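Local atomic coordinates of phosphoglycerate dehydrogenase (Lactobacillus plantarum, PDB entry 3EVT), a protein that probably catalyses the NAD-dependent oxidation of D-3-phosphoglycerate to 3-phosphohydroxypyruvate, as a D-isomer-specific 2-hydroxyacid dehydrogenase. Residues A[14-27]-A[286-300]. Sequence-based numbering, arbitrary orientation.
Sequences QLQQLQTTYPDWTF and ATVFPIFAANFAQFV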
loop_
_atom_site.group_PDB
_atom_site.type_symbol
_atom_site.label_atom_id
_atom_site.label_comp_id
_atom_site.label_asym_id
_atom_site.label_seq_id
_atom_site.Cartn_x
_atom_site.Cartn_y
_atom_site.Cartn_z
ATOM N N GLN A 14 6.068 5.308 25.047
ATOM C CA GLN A 14 6.404 4.081 24.348
ATOM C C GLN A 14 6.498 2.937 25.369
ATOM O O GLN A 14 5.909 1.873 25.182
ATOM C CB GLN A 14 7.710 4.267 23.567
ATOM C CG GLN A 14 7.584 5.274 22.435
ATOM C CD GLN A 14 8.904 5.561 21.660
ATOM O OE1 GLN A 14 10.020 5.521 22.206
ATOM N NE2 GLN A 14 8.754 5.875 20.372
ATOM N N LEU A 15 7.228 3.186 26.456
ATOM C CA LEU A 15 7.348 2.249 27.592
ATOM C C LEU A 15 5.972 1.887 28.183
ATOM O O LEU A 15 5.685 0.714 28.401
ATOM C CB LEU A 15 8.311 2.808 28.668
ATOM C CG LEU A 15 8.608 1.941 29.895
ATOM C CD1 LEU A 15 9.448 0.730 29.513
ATOM C CD2 LEU A 15 9.312 2.741 30.991
ATOM N N GLN A 16 5.108 2.875 28.401
ATOM C CA GLN A 16 3.752 2.600 28.877
ATOM C C GLN A 16 2.956 1.651 27.982
ATOM O O GLN A 16 2.399 0.663 28.453
ATOM C CB GLN A 16 2.959 3.898 29.073
ATOM C CG GLN A 16 3.044 4.476 30.484
ATOM C CD GLN A 16 2.642 3.468 31.573
ATOM O OE1 GLN A 16 2.749 3.763 32.767
ATOM N NE2 GLN A 16 2.184 2.286 31.167
ATOM N N GLN A 17 2.886 1.973 26.694
ATOM C CA GLN A 17 2.257 1.097 25.705
ATOM C C GLN A 17 2.678 -0.336 25.933
ATOM O O GLN A 17 1.832 -1.212 25.972
ATOM C CB GLN A 17 2.701 1.439 24.275
ATOM C CG GLN A 17 1.891 2.499 23.557
ATOM C CD GLN A 17 2.717 3.230 22.460
ATOM O OE1 GLN A 17 3.302 2.600 21.564
ATOM N NE2 GLN A 17 2.753 4.563 22.538
ATOM N N LEU A 18 3.991 -0.558 26.034
ATOM C CA LEU A 18 4.571 -1.889 26.146
ATOM C C LEU A 18 4.117 -2.578 27.425
ATOM O O LEU A 18 3.709 -3.725 27.419
ATOM C CB LEU A 18 6.098 -1.818 26.156
ATOM C CG LEU A 18 6.829 -1.664 24.829
ATOM C CD1 LEU A 18 8.306 -1.650 25.061
ATOM C CD2 LEU A 18 6.461 -2.808 23.921
ATOM N N GLN A 19 4.213 -1.854 28.528
ATOM C CA GLN A 19 3.935 -2.447 29.813
ATOM C C GLN A 19 2.471 -2.803 29.976
ATOM O O GLN A 19 2.183 -3.823 30.603
ATOM C CB GLN A 19 4.399 -1.550 30.942
ATOM C CG GLN A 19 5.895 -1.253 30.894
ATOM C CD GLN A 19 6.338 -0.343 32.051
ATOM O OE1 GLN A 19 7.356 -0.587 32.713
ATOM N NE2 GLN A 19 5.555 0.705 32.303
ATOM N N THR A 20 1.562 -2.009 29.385
ATOM C CA THR A 20 0.123 -2.366 29.391
ATOM C C THR A 20 -0.326 -3.330 28.301
ATOM O O THR A 20 -1.277 -4.059 28.493
ATOM C CB THR A 20 -0.833 -1.130 29.304
ATOM O OG1 THR A 20 -1.018 -0.775 27.928
ATOM C CG2 THR A 20 -0.244 0.026 30.028
ATOM N N THR A 21 0.311 -3.324 27.146
ATOM C CA THR A 21 -0.035 -4.276 26.139
ATOM C C THR A 21 0.489 -5.640 26.533
ATOM O O THR A 21 -0.018 -6.661 26.070
ATOM C CB THR A 21 0.629 -3.902 24.833
ATOM O OG1 THR A 21 0.213 -2.596 24.449
ATOM C CG2 THR A 21 0.238 -4.827 23.761
ATOM N N TYR A 22 1.542 -5.673 27.343
ATOM C CA TYR A 22 2.166 -6.948 27.728
ATOM C C TYR A 22 2.352 -7.023 29.237
ATOM O O TYR A 22 3.464 -6.847 29.759
ATOM C CB TYR A 22 3.515 -7.129 27.069
ATOM C CG TYR A 22 3.458 -6.991 25.573
ATOM C CD1 TYR A 22 3.125 -8.071 24.795
ATOM C CD2 TYR A 22 3.740 -5.778 24.941
ATOM C CE1 TYR A 22 3.063 -7.976 23.453
ATOM C CE2 TYR A 22 3.698 -5.670 23.575
ATOM C CZ TYR A 22 3.353 -6.776 22.843
ATOM O OH TYR A 22 3.298 -6.744 21.493
ATOM N N PRO A 23 1.243 -7.265 29.957
ATOM C CA PRO A 23 1.322 -7.139 31.393
ATOM C C PRO A 23 2.057 -8.297 32.000
ATOM O O PRO A 23 2.486 -8.197 33.165
ATOM C CB PRO A 23 -0.148 -7.093 31.839
ATOM C CG PRO A 23 -0.917 -7.689 30.730
ATOM C CD PRO A 23 -0.138 -7.376 29.465
ATOM N N ASP A 24 2.260 -9.380 31.252
ATOM C CA ASP A 24 3.085 -10.415 31.814
ATOM C C ASP A 24 4.596 -10.293 31.469
ATOM O O ASP A 24 5.379 -11.164 31.843
ATOM C CB ASP A 24 2.551 -11.835 31.534
ATOM C CG ASP A 24 2.474 -12.155 30.050
ATOM O OD1 ASP A 24 2.425 -11.213 29.235
ATOM O OD2 ASP A 24 2.437 -13.356 29.693
ATOM N N TRP A 25 5.006 -9.223 30.783
ATOM C CA TRP A 25 6.403 -9.046 30.449
ATOM C C TRP A 25 7.007 -7.941 31.324
ATOM O O TRP A 25 6.326 -7.010 31.682
ATOM C CB TRP A 25 6.536 -8.700 28.971
ATOM C CG TRP A 25 6.578 -9.900 28.068
ATOM C CD1 TRP A 25 5.510 -10.634 27.632
ATOM C CD2 TRP A 25 7.750 -10.511 27.474
ATOM N NE1 TRP A 25 5.947 -11.663 26.823
ATOM C CE2 TRP A 25 7.312 -11.625 26.732
ATOM C CE3 TRP A 25 9.117 -10.222 27.506
ATOM C CZ2 TRP A 25 8.181 -12.429 26.007
ATOM C CZ3 TRP A 25 9.993 -11.035 26.791
ATOM C CH2 TRP A 25 9.525 -12.125 26.061
ATOM N N THR A 26 8.284 -8.054 31.678
ATOM C CA THR A 26 9.016 -6.972 32.310
ATOM C C THR A 26 9.929 -6.288 31.292
ATOM O O THR A 26 10.789 -6.941 30.667
ATOM C CB THR A 26 9.946 -7.485 33.441
ATOM O OG1 THR A 26 9.221 -8.367 34.289
ATOM C CG2 THR A 26 10.411 -6.335 34.277
ATOM N N PHE A 27 9.756 -4.978 31.154
ATOM C CA PHE A 27 10.617 -4.158 30.315
ATOM C C PHE A 27 11.674 -3.476 31.194
ATOM O O PHE A 27 11.453 -2.426 31.772
ATOM C CB PHE A 27 9.738 -3.222 29.469
ATOM C CG PHE A 27 8.761 -3.981 28.630
ATOM C CD1 PHE A 27 9.145 -4.439 27.362
ATOM C CD2 PHE A 27 7.522 -4.379 29.158
ATOM C CE1 PHE A 27 8.293 -5.214 26.588
ATOM C CE2 PHE A 27 6.649 -5.152 28.392
ATOM C CZ PHE A 27 7.028 -5.569 27.091
ATOM N N ALA A 286 11.422 8.258 17.262
ATOM C CA ALA A 286 10.082 8.029 16.746
ATOM C C ALA A 286 9.970 7.034 15.589
ATOM O O ALA A 286 8.863 6.699 15.170
ATOM C CB ALA A 286 9.444 9.370 16.304
ATOM N N THR A 287 11.086 6.620 15.007
ATOM C CA THR A 287 11.003 5.820 13.788
ATOM C C THR A 287 11.502 4.438 14.103
ATOM O O THR A 287 11.070 3.436 13.533
ATOM C CB THR A 287 11.893 6.400 12.638
ATOM O OG1 THR A 287 13.232 6.635 13.101
ATOM C CG2 THR A 287 11.296 7.676 12.065
ATOM N N VAL A 288 12.446 4.402 15.020
ATOM C CA VAL A 288 13.039 3.163 15.390
ATOM C C VAL A 288 12.103 2.317 16.313
ATOM O O VAL A 288 12.052 1.097 16.198
ATOM C CB VAL A 288 14.344 3.451 16.088
ATOM C CG1 VAL A 288 14.835 2.203 16.776
ATOM C CG2 VAL A 288 15.354 3.987 15.050
ATOM N N PHE A 289 11.359 2.969 17.199
ATOM C CA PHE A 289 10.529 2.230 18.159
ATOM C C PHE A 289 9.431 1.366 17.521
ATOM O O PHE A 289 9.284 0.207 17.907
ATOM C CB PHE A 289 9.917 3.133 19.234
ATOM C CG PHE A 289 9.092 2.361 20.251
ATOM C CD1 PHE A 289 9.720 1.573 21.224
ATOM C CD2 PHE A 289 7.700 2.383 20.204
ATOM C CE1 PHE A 289 8.971 0.820 22.176
ATOM C CE2 PHE A 289 6.921 1.618 21.153
ATOM C CZ PHE A 289 7.561 0.836 22.129
ATOM N N PRO A 290 8.670 1.908 16.531
ATOM C CA PRO A 290 7.657 1.065 15.852
ATOM C C PRO A 290 8.252 -0.198 15.210
ATOM O O PRO A 290 7.546 -1.220 15.108
ATOM C CB PRO A 290 7.125 1.978 14.751
ATOM C CG PRO A 290 7.334 3.373 15.257
ATOM C CD PRO A 290 8.634 3.307 16.052
ATOM N N ILE A 291 9.520 -0.121 14.769
ATOM C CA ILE A 291 10.206 -1.308 14.246
ATOM C C ILE A 291 10.308 -2.417 15.315
ATOM O O ILE A 291 9.861 -3.529 15.084
ATOM C CB ILE A 291 11.583 -1.012 13.569
ATOM C CG1 ILE A 291 11.375 -0.172 12.304
ATOM C CG2 ILE A 291 12.287 -2.335 13.153
ATOM C CD1 ILE A 291 12.701 0.435 11.709
ATOM N N PHE A 292 10.863 -2.094 16.469
ATOM C CA PHE A 292 10.859 -2.981 17.642
ATOM C C PHE A 292 9.443 -3.437 18.082
ATOM O O PHE A 292 9.212 -4.617 18.233
ATOM C CB PHE A 292 11.522 -2.306 18.852
ATOM C CG PHE A 292 11.514 -3.184 20.061
ATOM C CD1 PHE A 292 12.197 -4.410 20.029
ATOM C CD2 PHE A 292 10.787 -2.834 21.185
ATOM C CE1 PHE A 292 12.161 -5.252 21.117
ATOM C CE2 PHE A 292 10.726 -3.671 22.274
ATOM C CZ PHE A 292 11.406 -4.868 22.251
ATOM N N ALA A 293 8.522 -2.504 18.264
ATOM C CA ALA A 293 7.141 -2.824 18.642
ATOM C C ALA A 293 6.504 -3.871 17.706
ATOM O O ALA A 293 5.878 -4.857 18.169
ATOM C CB ALA A 293 6.267 -1.514 18.696
ATOM N N ALA A 294 6.710 -3.705 16.403
ATOM C CA ALA A 294 6.190 -4.699 15.412
ATOM C C ALA A 294 6.914 -6.027 15.462
ATOM O O ALA A 294 6.263 -7.077 15.491
ATOM C CB ALA A 294 6.229 -4.128 13.986
ATOM N N ASN A 295 8.247 -6.016 15.488
ATOM C CA ASN A 295 8.997 -7.268 15.617
ATOM C C ASN A 295 8.730 -8.014 16.941
ATOM O O ASN A 295 8.677 -9.256 16.967
ATOM C CB ASN A 295 10.486 -7.049 15.446
ATOM C CG ASN A 295 10.908 -6.950 13.971
ATOM O OD1 ASN A 295 10.297 -7.577 13.103
ATOM N ND2 ASN A 295 11.966 -6.200 13.698
ATOM N N PHE A 296 8.555 -7.266 18.023
ATOM C CA PHE A 296 8.228 -7.864 19.301
ATOM C C PHE A 296 6.793 -8.451 19.331
ATOM O O PHE A 296 6.593 -9.525 19.863
ATOM C CB PHE A 296 8.455 -6.847 20.429
ATOM C CG PHE A 296 8.152 -7.369 21.839
ATOM C CD1 PHE A 296 9.008 -8.237 22.484
ATOM C CD2 PHE A 296 7.037 -6.909 22.529
ATOM C CE1 PHE A 296 8.733 -8.704 23.791
ATOM C CE2 PHE A 296 6.749 -7.363 23.815
ATOM C CZ PHE A 296 7.600 -8.253 24.459
ATOM N N ALA A 297 5.804 -7.773 18.757
ATOM C CA ALA A 297 4.451 -8.319 18.725
ATOM C C ALA A 297 4.385 -9.677 18.018
ATOM O O ALA A 297 3.701 -10.601 18.471
ATOM C CB ALA A 297 3.438 -7.295 18.120
ATOM N N GLN A 298 5.169 -9.804 16.951
ATOM C CA GLN A 298 5.194 -10.973 16.113
ATOM C C GLN A 298 6.009 -12.052 16.807
ATOM O O GLN A 298 5.593 -13.210 16.853
ATOM C CB GLN A 298 5.805 -10.599 14.778
ATOM C CG GLN A 298 5.866 -11.683 13.741
ATOM C CD GLN A 298 4.531 -12.346 13.503
ATOM O OE1 GLN A 298 3.457 -11.757 13.685
ATOM N NE2 GLN A 298 4.589 -13.609 13.126
ATOM N N PHE A 299 7.158 -11.662 17.356
ATOM C CA PHE A 299 7.946 -12.536 18.221
ATOM C C PHE A 299 7.113 -13.170 19.368
ATOM O O PHE A 299 7.241 -14.357 19.690
ATOM C CB PHE A 299 9.128 -11.770 18.841
ATOM C CG PHE A 299 9.838 -12.565 19.876
ATOM C CD1 PHE A 299 10.737 -13.556 19.499
ATOM C CD2 PHE A 299 9.548 -12.388 21.209
ATOM C CE1 PHE A 299 11.359 -14.337 20.446
ATOM C CE2 PHE A 299 10.176 -13.160 22.197
ATOM C CZ PHE A 299 11.077 -14.152 21.812
ATOM N N VAL A 300 6.299 -12.352 20.014
ATOM C CA VAL A 300 5.470 -12.839 21.089
ATOM C C VAL A 300 4.407 -13.813 20.524
ATOM O O VAL A 300 4.176 -14.872 21.099
ATOM C CB VAL A 300 4.864 -11.666 21.882
ATOM C CG1 VAL A 300 3.611 -12.105 22.633
ATOM C CG2 VAL A 300 5.920 -11.082 22.835
#
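An aromatic cluster of Tyr-22, Trp-25, Phe-27 and Phe-296 joins the end of helix 14-21, and the turn and strand after it, to helix 286-300. Phe-296 drives its edge into two faces in T-shaped pairs: CE2 sits over the centre of the Tyr-22 ring, 3.5 Å from Tyr-22 CE2, and CZ stands over Trp-25, 3.8 Å from Trp-25 CD2. Its plane is turned 73° from Tyr-22 and 85° from Trp-25. With CG anti to the backbone N (chi1 -180°), Phe-296 reaches out between them; the type I turn from Tyr-22 to Trp-25 brings both rings to it. Helix 284-302 returns late in the chain to lie beside helix 12-21, nearly parallel, on one face of the N-terminal five-stranded sheet, consistent with a substrate-binding domain built from both chain ends, as in D-2-hydroxyacid dehydrogenases. Two turns back along both helices, the Gln-14 amide stacks at a tilt over Phe-289, with CB 3.6 Å from the ring centroid (CH-pi), while Leu-18 CG meets the ring edge, 3.8 Å from Phe-289 CZ. Replacing Phe-289 by alanine is likely to remove the face supporting Gln-14 and open a gap beside Leu-18. Val-300 CG2 lies over a face of Phe-296, offset to the rim, and 4.0 Å from Trp-25 NE1.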